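Long-range contacts in endo-N-acetyl-beta-D-glucosaminidase (Hypocrea jecorina, PDB 4AC1), which probably hydrolyses N-linked glycans on secreted glycoproteins, including the fungus's own cellulases, as a glycoside hydrolase family 18 endo-beta-N-acetylglucosaminidase: residues Cys39-Gly47 and Gly88-Asp96; Met197-Val207 and Thr238-Ile249. All coordinates share one frame; numbering follows the deposited sequence.

How the contacts relate
Both contacts belong to one (beta/alpha)8 barrel of glycoside hydrolase family 18, on opposite sides of the chain's centre. Their centres are 35 Å apart and their nearest atoms about 19 Å, so they do not touch. Contact 1 joins the loops that follow barrel strands 35-42 and 77-83, at the strand ends where family 18 enzymes carry their active site; the side chain of S89 is about 9 Å from that of D125, a zinc ligand with no zinc bound in this model. Contact 2 pairs two consecutive helices of the outer wall, 201-208 and 232-246. The side chain of I239 lies about 8 Å from a bound N-acetylglucosamine, a sugar attached to the protein rather than a substrate.

Contact 1: residues Cys39-Gly47 and Gly88-Asp96; sequences CSFHINQGG and GSFNTQTLD
I43 and S89 bring the two chains closest, their CA atoms 4.6 Å apart; farther on, Q45 CA and T94 CA are separated by 6.2 Å, with a type II turn at N44-G47 and a type I turn at N91-T94. These are the loops that follow adjacent parallel strands 35-42 and 77-83 of the (beta/alpha)8 barrel, meeting beyond the C-terminal strand ends. Their direct hydrogen bond is nearly linear: I43 N donates to S89 OG over 2.9 Å, with an N-H...O angle of 173°. S89 holds OG beside its own backbone N (chi1 -64°), and from there the hydroxyl also meets a water that hydrogen-bonds ND1 at the edge of the H42 ring, in its plane. One serine oxygen therefore ties the strand end to the loop both directly and through solvent.

The apolar part is built on I43, whose branches divide the work. CG2 rests on T94, 3.9 Å from T94 CB, whereas CG1 packs against the S89 side chain and comes within 4.2 Å of L95 CD1. Y106 of helix 100-116 also touches I43, Q45 and L95, and V82 of strand 77-83 touches I43 and S89, so the isoleucine is buried.

A carbonyl serves as the second polar link. T94 OG1 donates to G88 O at 2.8 Å, tilted from the carbonyl plane, and a second water donates to the same G88 O at 3.0 Å while accepting from Q45 N. The 88-96 loop is thus braced from within and bridged to the 39-47 segment. Near the surface, the side chains of Q45 and Q93 pass at a slant, their amide planes 51° apart, and Q45 OE1 lies 3.2 Å from the methylene carbon Q93 CG.

Contact 2: residues Met197-Val207 and Thr238-Ile249; sequences MADTSDYDRIV and TIVSLVSEYGQI
Neighbouring outer helices of the (beta/alpha)8 barrel pack here, M197, T200, Y203, D204 and V207 meeting the 238-249 segment. The axes of 201-207 and 238-246 run in roughly the same direction, with a crossing angle of -30° and a closest approach of 10.9 Å, as expected for consecutive helices around a barrel. T238 OG1, on helix 238-246, donates to M197 O ahead of helix 201-207, over 2.7 Å and from above the carbonyl plane. D199, ahead of the turn leading into that helix, makes a capping bond, its OD1 accepting from S201 N.

L242 fills the middle of the interface with both of its methyls. CD1 sits 3.7 Å from M197 CE and lies over one face of the Y203 ring, 3.9 Å from the centroid and 20° off the normal, a CH-pi contact. CD2 reaches T200 CG2 and the D204 carboxylate. Y203, with CG anti to its backbone N (chi1 -164°), extends inward: its OH passes 3.5 Å from I249 CB and is hydrogen-bonded to V216 O on strand 216-221. With an alanine here, a gap would probably open beneath L242 CD1 and beside I249, and V216 O would be likely to lose its side-chain mate.

Y246 and Y203 run antiparallel alongside each other, Y246 CE2 near Y203 CD1, and the Y246 ring also meets V207. Its OH donates to D204 OD1 at 2.7 Å, from above the carboxylate plane, and accepts from a water that also donates to D204 O. The same OD1 stands only 2.6 Å from E245 OE1. Such closeness of two acid oxygens implies that one of the two carboxyl groups is probably protonated, so that what would otherwise be repulsion may join the helices.

Contact 1: residues Cys39-Gly47 and Gly88-Asp96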
loop_
_atom_site.group_PDB
_atom_site.type_symbol
_atom_site.label_atom_id
_atom_site.label_comp_id
_atom_site.label_asym_id
_atom_site.label_seq_id
_atom_site.Cartn_x
_atom_site.Cartn_y
_atom_site.Cartn_z
ATOM N N CYS A 39 -4.311 -7.260 -2.004
ATOM C CA CYS A 39 -2.950 -7.650 -2.359
ATOM C C CYS A 39 -2.703 -9.125 -2.016
ATOM O O CYS A 39 -3.522 -9.725 -1.329
ATOM C CB CYS A 39 -1.939 -6.747 -1.634
ATOM S SG CYS A 39 -2.001 -6.789 0.182
ATOM N N SER A 40 -1.603 -9.726 -2.478
ATOM C CA SER A 40 -0.655 -9.146 -3.424
ATOM C C SER A 40 -0.864 -9.732 -4.809
ATOM O O SER A 40 -0.856 -10.953 -4.996
ATOM C CB SER A 40 0.783 -9.410 -2.988
ATOM O OG SER A 40 1.051 -8.813 -1.731
ATOM N N PHE A 41 -1.046 -8.860 -5.793
ATOM C CA PHE A 41 -1.049 -9.278 -7.192
ATOM C C PHE A 41 0.376 -9.648 -7.612
ATOM O O PHE A 41 1.355 -9.050 -7.147
ATOM C CB PHE A 41 -1.635 -8.187 -8.096
ATOM C CG PHE A 41 -3.133 -8.022 -7.963
ATOM C CD1 PHE A 41 -4.001 -8.764 -8.759
ATOM C CD2 PHE A 41 -3.673 -7.128 -7.043
ATOM C CE1 PHE A 41 -5.386 -8.610 -8.653
ATOM C CE2 PHE A 41 -5.059 -6.972 -6.926
ATOM C CZ PHE A 41 -5.916 -7.715 -7.732
ATOM N N HIS A 42 0.464 -10.667 -8.464
ATOM C CA HIS A 42 1.725 -11.218 -8.958
ATOM C C HIS A 42 1.675 -11.348 -10.472
ATOM O O HIS A 42 0.739 -11.949 -11.023
ATOM C CB HIS A 42 1.960 -12.614 -8.383
ATOM C CG HIS A 42 1.932 -12.668 -6.892
ATOM N ND1 HIS A 42 2.799 -11.934 -6.113
ATOM C CD2 HIS A 42 1.165 -13.382 -6.034
ATOM C CE1 HIS A 42 2.554 -12.177 -4.839
ATOM N NE2 HIS A 42 1.570 -13.052 -4.763
ATOM N N ILE A 43 2.666 -10.761 -11.135
ATOM C CA ILE A 43 2.865 -10.935 -12.572
ATOM C C ILE A 43 3.801 -12.129 -12.753
ATOM O O ILE A 43 4.907 -12.160 -12.200
ATOM C CB ILE A 43 3.477 -9.666 -13.231
ATOM C CG1 ILE A 43 2.695 -8.397 -12.855
ATOM C CG2 ILE A 43 3.627 -9.844 -14.755
ATOM C CD1 ILE A 43 1.303 -8.314 -13.400
ATOM N N ASN A 44 3.349 -13.121 -13.511
ATOM C CA ASN A 44 4.087 -14.373 -13.673
ATOM C C ASN A 44 4.559 -14.571 -15.099
ATOM O O ASN A 44 3.736 -14.624 -16.011
ATOM C CB ASN A 44 3.186 -15.541 -13.274
ATOM C CG ASN A 44 2.675 -15.418 -11.850
ATOM O OD1 ASN A 44 1.471 -15.308 -11.615
ATOM N ND2 ASN A 44 3.596 -15.397 -10.891
ATOM N N GLN A 45 5.876 -14.672 -15.297
ATOM C CA GLN A 45 6.416 -14.993 -16.617
ATOM C C GLN A 45 5.727 -16.251 -17.154
ATOM O O GLN A 45 5.639 -17.262 -16.458
ATOM C CB GLN A 45 7.935 -15.209 -16.567
ATOM C CG GLN A 45 8.524 -15.644 -17.919
ATOM C CD GLN A 45 9.990 -16.026 -17.864
ATOM O OE1 GLN A 45 10.792 -15.521 -18.645
ATOM N NE2 GLN A 45 10.339 -16.942 -16.965
ATOM N N GLY A 46 5.209 -16.166 -18.374
ATOM C CA GLY A 46 4.551 -17.311 -19.001
ATOM C C GLY A 46 3.193 -17.679 -18.419
ATOM O O GLY A 46 2.583 -18.662 -18.850
ATOM N N GLY A 47 2.713 -16.898 -17.448
ATOM C CA GLY A 47 1.439 -17.165 -16.784
ATOM C C GLY A 47 0.429 -16.036 -16.846
ATOM O O GLY A 47 0.524 -15.127 -17.674
ATOM N N GLY A 88 9.278 -11.462 -9.015
ATOM C CA GLY A 88 8.791 -11.842 -10.332
ATOM C C GLY A 88 8.018 -10.790 -11.103
ATOM O O GLY A 88 7.941 -10.864 -12.332
ATOM N N SER A 89 7.455 -9.801 -10.403
ATOM C CA SER A 89 6.601 -8.809 -11.053
ATOM C C SER A 89 7.378 -7.662 -11.705
ATOM O O SER A 89 6.862 -7.012 -12.610
ATOM C CB SER A 89 5.576 -8.232 -10.069
ATOM O OG SER A 89 4.674 -9.226 -9.621
ATOM N N PHE A 90 8.609 -7.431 -11.247
ATOM C CA PHE A 90 9.358 -6.229 -11.632
ATOM C C PHE A 90 10.725 -6.537 -12.221
ATOM O O PHE A 90 11.603 -5.673 -12.241
ATOM C CB PHE A 90 9.524 -5.282 -10.425
ATOM C CG PHE A 90 8.227 -4.891 -9.771
ATOM C CD1 PHE A 90 7.245 -4.181 -10.469
ATOM C CD2 PHE A 90 7.985 -5.241 -8.449
ATOM C CE1 PHE A 90 6.047 -3.833 -9.853
ATOM C CE2 PHE A 90 6.796 -4.899 -7.839
ATOM C CZ PHE A 90 5.833 -4.204 -8.531
ATOM N N ASN A 91 10.919 -7.763 -12.695
ATOM C CA ASN A 91 12.214 -8.126 -13.255
ATOM C C ASN A 91 12.243 -8.007 -14.780
ATOM O O ASN A 91 11.259 -7.609 -15.405
ATOM C CB ASN A 91 12.715 -9.491 -12.730
ATOM C CG ASN A 91 11.864 -10.673 -13.196
ATOM O OD1 ASN A 91 11.774 -11.697 -12.505
ATOM N ND2 ASN A 91 11.266 -10.553 -14.355
ATOM N N THR A 92 13.397 -8.316 -15.364
ATOM C CA THR A 92 13.593 -8.162 -16.808
ATOM C C THR A 92 12.783 -9.157 -17.667
ATOM O O THR A 92 12.740 -9.028 -18.893
ATOM C CB THR A 92 15.093 -8.220 -17.187
ATOM O OG1 THR A 92 15.694 -9.372 -16.590
ATOM C CG2 THR A 92 15.813 -6.970 -16.696
ATOM N N GLN A 93 12.144 -10.126 -17.017
ATOM C CA GLN A 93 11.274 -11.100 -17.693
ATOM C C GLN A 93 9.838 -10.581 -17.797
ATOM O O GLN A 93 9.047 -11.074 -18.608
ATOM C CB GLN A 93 11.303 -12.451 -16.967
ATOM C CG GLN A 93 12.546 -13.286 -17.241
ATOM C CD GLN A 93 13.803 -12.731 -16.600
ATOM O OE1 GLN A 93 14.695 -12.234 -17.289
ATOM N NE2 GLN A 93 13.879 -12.813 -15.274
ATOM N N THR A 94 9.497 -9.589 -16.972
ATOM C CA THR A 94 8.131 -9.067 -16.922
ATOM C C THR A 94 8.114 -7.536 -17.083
ATOM O O THR A 94 8.405 -7.032 -18.169
ATOM C CB THR A 94 7.371 -9.560 -15.666
ATOM O OG1 THR A 94 8.080 -9.153 -14.496
ATOM C CG2 THR A 94 7.238 -11.085 -15.670
ATOM N N LEU A 95 7.790 -6.790 -16.025
ATOM C CA LEU A 95 7.536 -5.355 -16.193
ATOM C C LEU A 95 8.800 -4.508 -16.368
ATOM O O LEU A 95 8.709 -3.349 -16.749
ATOM C CB LEU A 95 6.637 -4.810 -15.071
ATOM C CG LEU A 95 5.211 -5.373 -14.945
ATOM C CD1 LEU A 95 4.521 -4.762 -13.731
ATOM C CD2 LEU A 95 4.395 -5.129 -16.202
ATOM N N ASP A 96 9.969 -5.097 -16.105
ATOM C CA ASP A 96 11.238 -4.421 -16.385
ATOM C C ASP A 96 11.856 -4.927 -17.690
ATOM O O ASP A 96 13.049 -4.737 -17.912
ATOM C CB ASP A 96 12.225 -4.608 -15.221
ATOM C CG ASP A 96 13.205 -3.454 -15.071
ATOM O OD1 ASP A 96 12.958 -2.370 -15.623
ATOM O OD2 ASP A 96 14.209 -3.653 -14.356
HETATM O O HOH W 1 4.688 -10.231 -6.789
HETATM O O HOH W 2 7.524 -13.770 -13.089
#

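Contact 2: residues Met197-Val207 and Thr238-Ile249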
loop_
_atom_site.group_PDB
_atom_site.type_symbol
_atom_site.label_atom_id
_atom_site.label_comp_id
_atom_site.label_asym_id
_atom_site.label_seq_id
_atom_site.Cartn_x
_atom_site.Cartn_y
_atom_site.Cartn_z
ATOM N N MET A 197 8.700 4.826 13.669
ATOM C CA MET A 197 7.748 5.851 14.094
ATOM C C MET A 197 7.746 6.071 15.613
ATOM O O MET A 197 6.839 6.718 16.127
ATOM C CB MET A 197 6.329 5.548 13.577
ATOM C CG MET A 197 6.145 5.798 12.079
ATOM S SD MET A 197 6.397 7.518 11.574
ATOM C CE MET A 197 4.965 8.297 12.294
ATOM N N ALA A 198 8.762 5.558 16.317
ATOM C CA ALA A 198 8.854 5.746 17.780
ATOM C C ALA A 198 9.252 7.178 18.176
ATOM O O ALA A 198 9.035 7.587 19.316
ATOM C CB ALA A 198 9.795 4.721 18.417
ATOM N N ASP A 199 9.853 7.917 17.245
ATOM C CA ASP A 199 10.011 9.374 17.368
ATOM C C ASP A 199 9.897 10.006 15.983
ATOM O O ASP A 199 9.761 9.297 14.975
ATOM C CB ASP A 199 11.318 9.769 18.096
ATOM C CG ASP A 199 12.577 9.320 17.369
ATOM O OD1 ASP A 199 12.646 9.366 16.119
ATOM O OD2 ASP A 199 13.543 8.955 18.080
ATOM N N THR A 200 9.947 11.328 15.926
ATOM C CA THR A 200 9.741 12.042 14.673
ATOM C C THR A 200 10.944 12.079 13.737
ATOM O O THR A 200 10.832 12.573 12.617
ATOM C CB THR A 200 9.380 13.505 14.945
ATOM O OG1 THR A 200 10.441 14.124 15.682
ATOM C CG2 THR A 200 8.090 13.610 15.723
ATOM N N SER A 201 12.101 11.586 14.187
ATOM C CA SER A 201 13.348 11.870 13.471
ATOM C C SER A 201 13.360 11.356 12.030
ATOM O O SER A 201 13.760 12.089 11.107
ATOM C CB SER A 201 14.579 11.398 14.254
ATOM O OG SER A 201 14.569 9.994 14.427
ATOM N N ASP A 202 12.910 10.119 11.827
ATOM C CA ASP A 202 12.912 9.550 10.476
ATOM C C ASP A 202 11.948 10.260 9.521
ATOM O O ASP A 202 12.336 10.641 8.404
ATOM C CB ASP A 202 12.646 8.045 10.525
ATOM C CG ASP A 202 13.775 7.270 11.218
ATOM O OD1 ASP A 202 14.841 7.868 11.505
ATOM O OD2 ASP A 202 13.621 6.062 11.492
ATOM N N TYR A 203 10.710 10.459 9.968
ATOM C CA TYR A 203 9.718 11.174 9.175
ATOM C C TYR A 203 10.240 12.574 8.815
ATOM O O TYR A 203 10.150 13.000 7.656
ATOM C CB TYR A 203 8.378 11.232 9.926
ATOM C CG TYR A 203 7.181 11.603 9.074
ATOM C CD1 TYR A 203 6.947 12.922 8.691
ATOM C CD2 TYR A 203 6.276 10.624 8.661
ATOM C CE1 TYR A 203 5.848 13.254 7.909
ATOM C CE2 TYR A 203 5.166 10.952 7.882
ATOM C CZ TYR A 203 4.964 12.269 7.522
ATOM O OH TYR A 203 3.897 12.649 6.745
ATOM N N ASP A 204 10.806 13.277 9.797
ATOM C CA ASP A 204 11.370 14.618 9.554
ATOM C C ASP A 204 12.514 14.594 8.531
ATOM O O ASP A 204 12.628 15.488 7.694
ATOM C CB ASP A 204 11.898 15.254 10.851
ATOM C CG ASP A 204 10.792 15.682 11.836
ATOM O OD1 ASP A 204 9.617 15.879 11.463
ATOM O OD2 ASP A 204 11.134 15.854 13.023
ATOM N N ARG A 205 13.373 13.580 8.616
ATOM C CA ARG A 205 14.475 13.430 7.664
ATOM C C ARG A 205 13.952 13.212 6.232
ATOM O O ARG A 205 14.485 13.763 5.258
ATOM C CB ARG A 205 15.403 12.294 8.103
ATOM C CG ARG A 205 16.755 12.262 7.394
ATOM C CD ARG A 205 17.676 11.167 7.945
ATOM N NE ARG A 205 17.962 11.341 9.366
ATOM C CZ ARG A 205 17.464 10.599 10.352
ATOM N NH1 ARG A 205 16.629 9.600 10.104
ATOM N NH2 ARG A 205 17.803 10.871 11.607
ATOM N N ILE A 206 12.893 12.415 6.113
ATOM C CA ILE A 206 12.283 12.160 4.817
ATOM C C ILE A 206 11.717 13.468 4.235
ATOM O O ILE A 206 11.937 13.782 3.062
ATOM C CB ILE A 206 11.192 11.084 4.946
ATOM C CG1 ILE A 206 11.832 9.706 5.164
ATOM C CG2 ILE A 206 10.288 11.093 3.727
ATOM C CD1 ILE A 206 10.879 8.637 5.699
ATOM N N VAL A 207 11.023 14.242 5.065
ATOM C CA VAL A 207 10.467 15.526 4.621
ATOM C C VAL A 207 11.582 16.474 4.163
ATOM O O VAL A 207 11.462 17.129 3.121
ATOM C CB VAL A 207 9.574 16.177 5.697
ATOM C CG1 VAL A 207 9.200 17.607 5.300
ATOM C CG2 VAL A 207 8.321 15.337 5.914
ATOM N N THR A 238 4.198 10.219 18.518
ATOM C CA THR A 238 4.928 10.731 17.375
ATOM C C THR A 238 4.031 11.514 16.417
ATOM O O THR A 238 4.410 12.585 15.956
ATOM C CB THR A 238 5.627 9.582 16.629
ATOM O OG1 THR A 238 6.580 8.983 17.520
ATOM C CG2 THR A 238 6.360 10.074 15.395
ATOM N N ILE A 239 2.844 10.990 16.121
ATOM C CA ILE A 239 1.944 11.682 15.193
ATOM C C ILE A 239 1.487 13.042 15.742
ATOM O O ILE A 239 1.432 14.016 14.990
ATOM C CB ILE A 239 0.777 10.776 14.773
ATOM C CG1 ILE A 239 1.303 9.710 13.802
ATOM C CG2 ILE A 239 -0.359 11.596 14.142
ATOM C CD1 ILE A 239 0.274 8.646 13.412
ATOM N N VAL A 240 1.193 13.110 17.044
ATOM C CA VAL A 240 0.882 14.400 17.695
ATOM C C VAL A 240 1.985 15.428 17.387
ATOM O O VAL A 240 1.702 16.566 16.998
ATOM C CB VAL A 240 0.631 14.261 19.226
ATOM C CG1 VAL A 240 0.530 15.642 19.891
ATOM C CG2 VAL A 240 -0.635 13.479 19.478
ATOM N N SER A 241 3.237 15.013 17.551
ATOM C CA SER A 241 4.365 15.897 17.280
ATOM C C SER A 241 4.461 16.279 15.800
ATOM O O SER A 241 4.661 17.443 15.468
ATOM C CB SER A 241 5.663 15.257 17.759
ATOM O OG SER A 241 6.764 16.107 17.509
ATOM N N LEU A 242 4.321 15.299 14.904
ATOM C CA LEU A 242 4.368 15.578 13.468
ATOM C C LEU A 242 3.299 16.569 13.029
ATOM O O LEU A 242 3.596 17.494 12.275
ATOM C CB LEU A 242 4.240 14.286 12.651
ATOM C CG LEU A 242 5.395 13.292 12.805
ATOM C CD1 LEU A 242 5.064 11.997 12.095
ATOM C CD2 LEU A 242 6.693 13.878 12.289
ATOM N N VAL A 243 2.065 16.373 13.498
ATOM C CA VAL A 243 0.947 17.256 13.171
ATOM C C VAL A 243 1.220 18.693 13.658
ATOM O O VAL A 243 0.879 19.664 12.985
ATOM C CB VAL A 243 -0.387 16.659 13.705
ATOM C CG1 VAL A 243 -1.521 17.693 13.733
ATOM C CG2 VAL A 243 -0.780 15.445 12.860
ATOM N N SER A 244 1.866 18.815 14.823
ATOM C CA SER A 244 2.235 20.148 15.338
ATOM C C SER A 244 3.232 20.867 14.413
ATOM O O SER A 244 3.243 22.106 14.337
ATOM C CB SER A 244 2.758 20.062 16.773
ATOM O OG SER A 244 4.120 19.693 16.820
ATOM N N GLU A 245 4.048 20.084 13.706
ATOM C CA GLU A 245 5.024 20.606 12.748
ATOM C C GLU A 245 4.397 20.926 11.398
ATOM O O GLU A 245 4.669 21.983 10.822
ATOM C CB GLU A 245 6.134 19.582 12.492
ATOM C CG GLU A 245 6.994 19.191 13.669
ATOM C CD GLU A 245 8.151 18.317 13.221
ATOM O OE1 GLU A 245 7.952 17.096 13.107
ATOM O OE2 GLU A 245 9.233 18.861 12.924
ATOM N N TYR A 246 3.588 19.998 10.885
ATOM C CA TYR A 246 3.173 20.020 9.481
ATOM C C TYR A 246 1.700 20.326 9.251
ATOM O O TYR A 246 1.311 20.587 8.112
ATOM C CB TYR A 246 3.552 18.699 8.783
ATOM C CG TYR A 246 5.024 18.353 8.919
ATOM C CD1 TYR A 246 6.002 19.212 8.430
ATOM C CD2 TYR A 246 5.437 17.179 9.561
ATOM C CE1 TYR A 246 7.356 18.918 8.559
ATOM C CE2 TYR A 246 6.807 16.867 9.693
ATOM C CZ TYR A 246 7.754 17.759 9.196
ATOM O OH TYR A 246 9.105 17.479 9.324
ATOM N N GLY A 247 0.890 20.270 10.308
ATOM C CA GLY A 247 -0.555 20.474 10.185
ATOM C C GLY A 247 -1.304 19.239 9.725
ATOM O O GLY A 247 -2.254 18.799 10.373
ATOM N N GLN A 248 -0.870 18.684 8.598
ATOM C CA GLN A 248 -1.443 17.449 8.066
ATOM C C GLN A 248 -0.306 16.516 7.667
ATOM O O GLN A 248 0.657 16.957 7.038
ATOM C CB GLN A 248 -2.301 17.723 6.827
ATOM C CG GLN A 248 -3.462 18.702 7.027
ATOM C CD GLN A 248 -4.338 18.835 5.793
ATOM O OE1 GLN A 248 -3.914 19.381 4.772
ATOM N NE2 GLN A 248 -5.555 18.317 5.870
ATOM N N ILE A 249 -0.409 15.244 8.053
ATOM C CA ILE A 249 0.477 14.202 7.527
ATOM C C ILE A 249 -0.270 13.356 6.488
ATOM O O ILE A 249 -1.503 13.391 6.398
ATOM C CB ILE A 249 1.068 13.290 8.645
ATOM C CG1 ILE A 249 -0.042 12.570 9.435
ATOM C CG2 ILE A 249 2.022 14.087 9.537
ATOM C CD1 ILE A 249 0.399 11.267 10.130
HETATM O O HOH W 3 11.688 18.093 8.263
#